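Long-range contact in histidine acid phosphatase (Hafnia alvei, PDB 4ARU), which belongs to branch 2 of the histidine phosphatase superfamily, whose members are built round a mixed beta sheet flanked by helices: residues 81-89 and 291-302. Sequence-based numbering, arbitrary orientation. Where two conformers were deposited one is given.
Sequences TPDAVYVWA and LPDISPDNKILF
Tyr86 is flanked from CB to OH by residues 291-298 and by Leu301 of strand 300-305. Its CB lies 3.5 Å from Asn298 ND2. With CG anti to the backbone N (chi1 -174°), the ring presents one face to Ile294, whose CB sits over it, offset toward the rim, 4.0 Å from the centroid and 25° off the normal, a CH-pi contact. CG and CD2 lie against Ile294 CG1. CD1 touches Leu301 CD1 at 3.6 Å, where the two side chains run alongside each other; CE1 reaches CB and CD1 of Leu291, and CE2 and CZ meet Pro292 O. At the tip, OH donates to Pro292 O over 2.6 Å, the acceptor lying near the ring plane at its edge, which ties the phenol to the type II turn Leu291-Ile294. Beyond it, Trp88 takes Leu291 CD2 over one face, and its CZ3 meets Pro292 CD at 3.5 Å.

The backbones pair in parallel, the axes of segments 85-89 and 300-302 lying 16° from one another: Tyr86 N donates to Ile300 O (2.9 Å), and Tyr86 O accepts from Phe302 N. Ile300 O also receives Asn298 ND2 from above its carbonyl plane at 3.0 Å, which helps hold that side-chain amide next to Tyr86 CB.

His115 stacks on the Tyr86 ring. Backbone bonds of Val87 and Ala89 with His115 place strand 85-89 between 115-116 and 300-305; strand 9-18 pairs with 300-305, and helix 93-106 packs against Val85 and Val87 on the face opposite Tyr86, part of the alpha/beta core of the histidine phosphatase fold.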
loop_
_atom_site.group_PDB
_atom_site.type_symbol
_atom_site.label_atom_id
_atom_site.label_comp_id
_atom_site.label_asym_id
_atom_site.label_seq_id
_atom_site.Cartn_x
_atom_site.Cartn_y
_atom_site.Cartn_z
ATOM N N THR A 81 -23.731 -9.223 10.981
ATOM C CA THR A 81 -24.326 -10.292 10.180
ATOM C C THR A 81 -23.270 -10.668 9.120
ATOM O O THR A 81 -22.588 -9.820 8.618
ATOM C CB THR A 81 -25.638 -9.848 9.552
ATOM O OG1 THR A 81 -26.338 -10.999 9.077
ATOM C CG2 THR A 81 -25.410 -8.841 8.399
ATOM N N PRO A 82 -23.087 -11.960 8.807
ATOM C CA PRO A 82 -21.933 -12.232 7.910
ATOM C C PRO A 82 -21.987 -11.646 6.493
ATOM O O PRO A 82 -20.951 -11.353 5.922
ATOM C CB PRO A 82 -21.915 -13.761 7.867
ATOM C CG PRO A 82 -22.344 -14.098 9.249
ATOM C CD PRO A 82 -23.527 -13.187 9.499
ATOM N N ASP A 83 -23.171 -11.411 5.939
ATOM C CA ASP A 83 -23.340 -10.727 4.647
ATOM C C ASP A 83 -22.733 -9.309 4.636
ATOM O O ASP A 83 -22.348 -8.810 3.622
ATOM C CB ASP A 83 -24.840 -10.573 4.349
ATOM C CG ASP A 83 -25.517 -11.856 3.822
ATOM O OD1 ASP A 83 -24.852 -12.770 3.346
ATOM O OD2 ASP A 83 -26.747 -11.935 3.886
ATOM N N ALA A 84 -22.625 -8.707 5.798
ATOM C CA ALA A 84 -22.165 -7.309 5.897
ATOM C C ALA A 84 -20.697 -7.119 5.634
ATOM O O ALA A 84 -20.312 -6.067 5.189
ATOM C CB ALA A 84 -22.497 -6.737 7.270
ATOM N N VAL A 85 -19.883 -8.121 5.934
ATOM C CA VAL A 85 -18.441 -8.007 5.900
ATOM C C VAL A 85 -17.823 -9.075 5.003
ATOM O O VAL A 85 -18.184 -10.236 5.092
ATOM C CB VAL A 85 -17.843 -8.157 7.302
ATOM C CG1 VAL A 85 -16.334 -7.968 7.270
ATOM C CG2 VAL A 85 -18.500 -7.168 8.268
ATOM N N TYR A 86 -16.940 -8.662 4.111
ATOM C CA TYR A 86 -16.296 -9.543 3.173
ATOM C C TYR A 86 -14.858 -9.176 3.015
ATOM O O TYR A 86 -14.533 -8.029 2.812
ATOM C CB TYR A 86 -17.003 -9.501 1.828
ATOM C CG TYR A 86 -16.515 -10.481 0.766
ATOM C CD1 TYR A 86 -15.409 -10.244 0.023
ATOM C CD2 TYR A 86 -17.273 -11.569 0.441
ATOM C CE1 TYR A 86 -14.989 -11.137 -0.975
ATOM C CE2 TYR A 86 -16.871 -12.481 -0.525
ATOM C CZ TYR A 86 -15.720 -12.246 -1.241
ATOM O OH TYR A 86 -15.328 -13.104 -2.258
ATOM N N VAL A 87 -13.973 -10.179 3.082
ATOM C CA VAL A 87 -12.556 -10.029 2.857
ATOM C C VAL A 87 -12.122 -10.780 1.613
ATOM O O VAL A 87 -12.363 -11.950 1.511
ATOM C CB VAL A 87 -11.686 -10.519 4.068
ATOM C CG1 VAL A 87 -10.228 -10.426 3.705
ATOM C CG2 VAL A 87 -12.006 -9.747 5.330
ATOM N N TRP A 88 -11.440 -10.083 0.716
ATOM C CA TRP A 88 -10.703 -10.695 -0.394
ATOM C C TRP A 88 -9.220 -10.456 -0.170
ATOM O O TRP A 88 -8.789 -9.316 -0.187
ATOM C CB TRP A 88 -11.131 -10.174 -1.765
ATOM C CG TRP A 88 -10.506 -10.965 -2.865
ATOM C CD1 TRP A 88 -9.351 -10.671 -3.570
ATOM C CD2 TRP A 88 -10.883 -12.265 -3.291
ATOM N NE1 TRP A 88 -9.038 -11.680 -4.420
ATOM C CE2 TRP A 88 -9.957 -12.667 -4.296
ATOM C CE3 TRP A 88 -11.951 -13.111 -2.993
ATOM C CZ2 TRP A 88 -10.062 -13.882 -4.975
ATOM C CZ3 TRP A 88 -12.061 -14.299 -3.686
ATOM C CH2 TRP A 88 -11.097 -14.705 -4.625
ATOM N N ALA A 89 -8.448 -11.508 0.056
ATOM C CA ALA A 89 -7.022 -11.386 0.259
ATOM C C ALA A 89 -6.266 -11.960 -0.910
ATOM O O ALA A 89 -6.709 -12.932 -1.515
ATOM C CB ALA A 89 -6.590 -12.146 1.522
ATOM N N LEU A 291 -16.789 -10.859 -7.090
ATOM C CA LEU A 291 -16.068 -11.563 -6.007
ATOM C C LEU A 291 -16.969 -12.700 -5.592
ATOM O O LEU A 291 -18.172 -12.507 -5.404
ATOM C CB LEU A 291 -15.792 -10.615 -4.854
ATOM C CG LEU A 291 -14.835 -9.478 -5.213
ATOM C CD1 LEU A 291 -14.674 -8.536 -4.032
ATOM C CD2 LEU A 291 -13.453 -9.986 -5.586
ATOM N N PRO A 292 -16.415 -13.911 -5.520
ATOM C CA PRO A 292 -17.301 -15.050 -5.268
ATOM C C PRO A 292 -17.985 -14.998 -3.918
ATOM O O PRO A 292 -17.347 -14.681 -2.928
ATOM C CB PRO A 292 -16.373 -16.257 -5.366
ATOM C CG PRO A 292 -15.033 -15.737 -5.195
ATOM C CD PRO A 292 -15.003 -14.290 -5.610
ATOM N N ASP A 293 -19.289 -15.262 -3.920
ATOM C CA ASP A 293 -20.019 -15.378 -2.662
ATOM C C ASP A 293 -20.226 -14.044 -1.919
ATOM O O ASP A 293 -20.495 -14.073 -0.723
ATOM C CB ASP A 293 -19.238 -16.375 -1.755
ATOM C CG ASP A 293 -19.931 -16.689 -0.451
ATOM O OD1 ASP A 293 -21.150 -16.896 -0.473
ATOM O OD2 ASP A 293 -19.226 -16.761 0.592
ATOM N N ILE A 294 -20.013 -12.887 -2.555
ATOM C CA ILE A 294 -20.224 -11.618 -1.857
ATOM C C ILE A 294 -21.703 -11.313 -1.879
ATOM O O ILE A 294 -22.378 -11.645 -2.850
ATOM C CB ILE A 294 -19.388 -10.453 -2.458
ATOM C CG1 ILE A 294 -19.372 -9.259 -1.484
ATOM C CG2 ILE A 294 -19.884 -10.078 -3.856
ATOM C CD1 ILE A 294 -18.274 -8.288 -1.816
ATOM N N SER A 295 -22.216 -10.743 -0.795
ATOM C CA SER A 295 -23.643 -10.435 -0.687
ATOM C C SER A 295 -23.953 -9.142 -1.376
ATOM O O SER A 295 -23.165 -8.201 -1.300
ATOM C CB SER A 295 -24.061 -10.320 0.779
ATOM O OG SER A 295 -25.448 -9.981 0.857
ATOM N N PRO A 296 -25.126 -9.071 -2.013
ATOM C CA PRO A 296 -25.629 -7.779 -2.424
ATOM C C PRO A 296 -25.797 -6.752 -1.278
ATOM O O PRO A 296 -25.828 -5.579 -1.551
ATOM C CB PRO A 296 -26.989 -8.105 -3.059
ATOM C CG PRO A 296 -26.926 -9.557 -3.372
ATOM C CD PRO A 296 -26.027 -10.182 -2.379
ATOM N N ASP A 297 -25.879 -7.200 -0.028
ATOM C CA ASP A 297 -26.078 -6.343 1.137
ATOM C C ASP A 297 -24.740 -6.053 1.851
ATOM O O ASP A 297 -24.709 -5.685 3.032
ATOM C CB ASP A 297 -27.032 -7.039 2.144
ATOM C CG ASP A 297 -28.410 -7.379 1.542
ATOM O OD1 ASP A 297 -28.910 -6.594 0.705
ATOM O OD2 ASP A 297 -28.986 -8.438 1.904
ATOM N N ASN A 298 -23.636 -6.292 1.158
ATOM C CA ASN A 298 -22.312 -6.072 1.739
ATOM C C ASN A 298 -22.146 -4.618 2.115
ATOM O O ASN A 298 -22.552 -3.750 1.322
ATOM C CB ASN A 298 -21.226 -6.471 0.745
ATOM C CG ASN A 298 -19.841 -6.184 1.271
ATOM O OD1 ASN A 298 -19.230 -5.131 0.959
ATOM N ND2 ASN A 298 -19.392 -7.007 2.171
ATOM N N LYS A 299 -21.626 -4.375 3.312
ATOM C CA LYS A 299 -21.360 -3.032 3.821
ATOM C C LYS A 299 -19.856 -2.699 3.897
ATOM O O LYS A 299 -19.472 -1.520 3.791
ATOM C CB LYS A 299 -21.964 -2.869 5.213
ATOM C CG LYS A 299 -23.459 -3.132 5.322
ATOM C CD LYS A 299 -24.215 -2.283 4.340
ATOM C CE LYS A 299 -25.740 -2.481 4.458
ATOM N NZ LYS A 299 -26.289 -1.726 5.613
ATOM N N ILE A 300 -19.021 -3.705 4.130
ATOM C CA ILE A 300 -17.614 -3.512 4.283
ATOM C C ILE A 300 -16.901 -4.560 3.431
ATOM O O ILE A 300 -17.081 -5.769 3.645
ATOM C CB ILE A 300 -17.147 -3.650 5.737
ATOM C CG1 ILE A 300 -17.858 -2.609 6.657
ATOM C CG2 ILE A 300 -15.621 -3.516 5.840
ATOM C CD1 ILE A 300 -17.756 -2.989 8.102
ATOM N N LEU A 301 -16.126 -4.092 2.480
ATOM C CA LEU A 301 -15.299 -4.925 1.601
ATOM C C LEU A 301 -13.854 -4.569 1.934
ATOM O O LEU A 301 -13.431 -3.441 1.726
ATOM C CB LEU A 301 -15.619 -4.720 0.134
ATOM C CG LEU A 301 -14.674 -5.320 -0.908
ATOM C CD1 LEU A 301 -14.565 -6.819 -0.691
ATOM C CD2 LEU A 301 -15.064 -5.004 -2.319
ATOM N N PHE A 302 -13.102 -5.513 2.499
ATOM C CA PHE A 302 -11.713 -5.331 2.868
ATOM C C PHE A 302 -10.874 -6.174 1.891
ATOM O O PHE A 302 -11.065 -7.416 1.816
ATOM C CB PHE A 302 -11.489 -5.774 4.318
ATOM C CG PHE A 302 -10.101 -5.578 4.830
ATOM C CD1 PHE A 302 -9.155 -6.576 4.695
ATOM C CD2 PHE A 302 -9.721 -4.407 5.486
ATOM C CE1 PHE A 302 -7.887 -6.440 5.245
ATOM C CE2 PHE A 302 -8.438 -4.261 6.016
ATOM C CZ PHE A 302 -7.517 -5.288 5.867
HETATM O O HOH W 1 -20.805 -9.932 1.682
HETATM O O HOH W 2 -27.064 -12.055 0.533
HETATM O O HOH W 3 -28.297 -9.927 4.083
#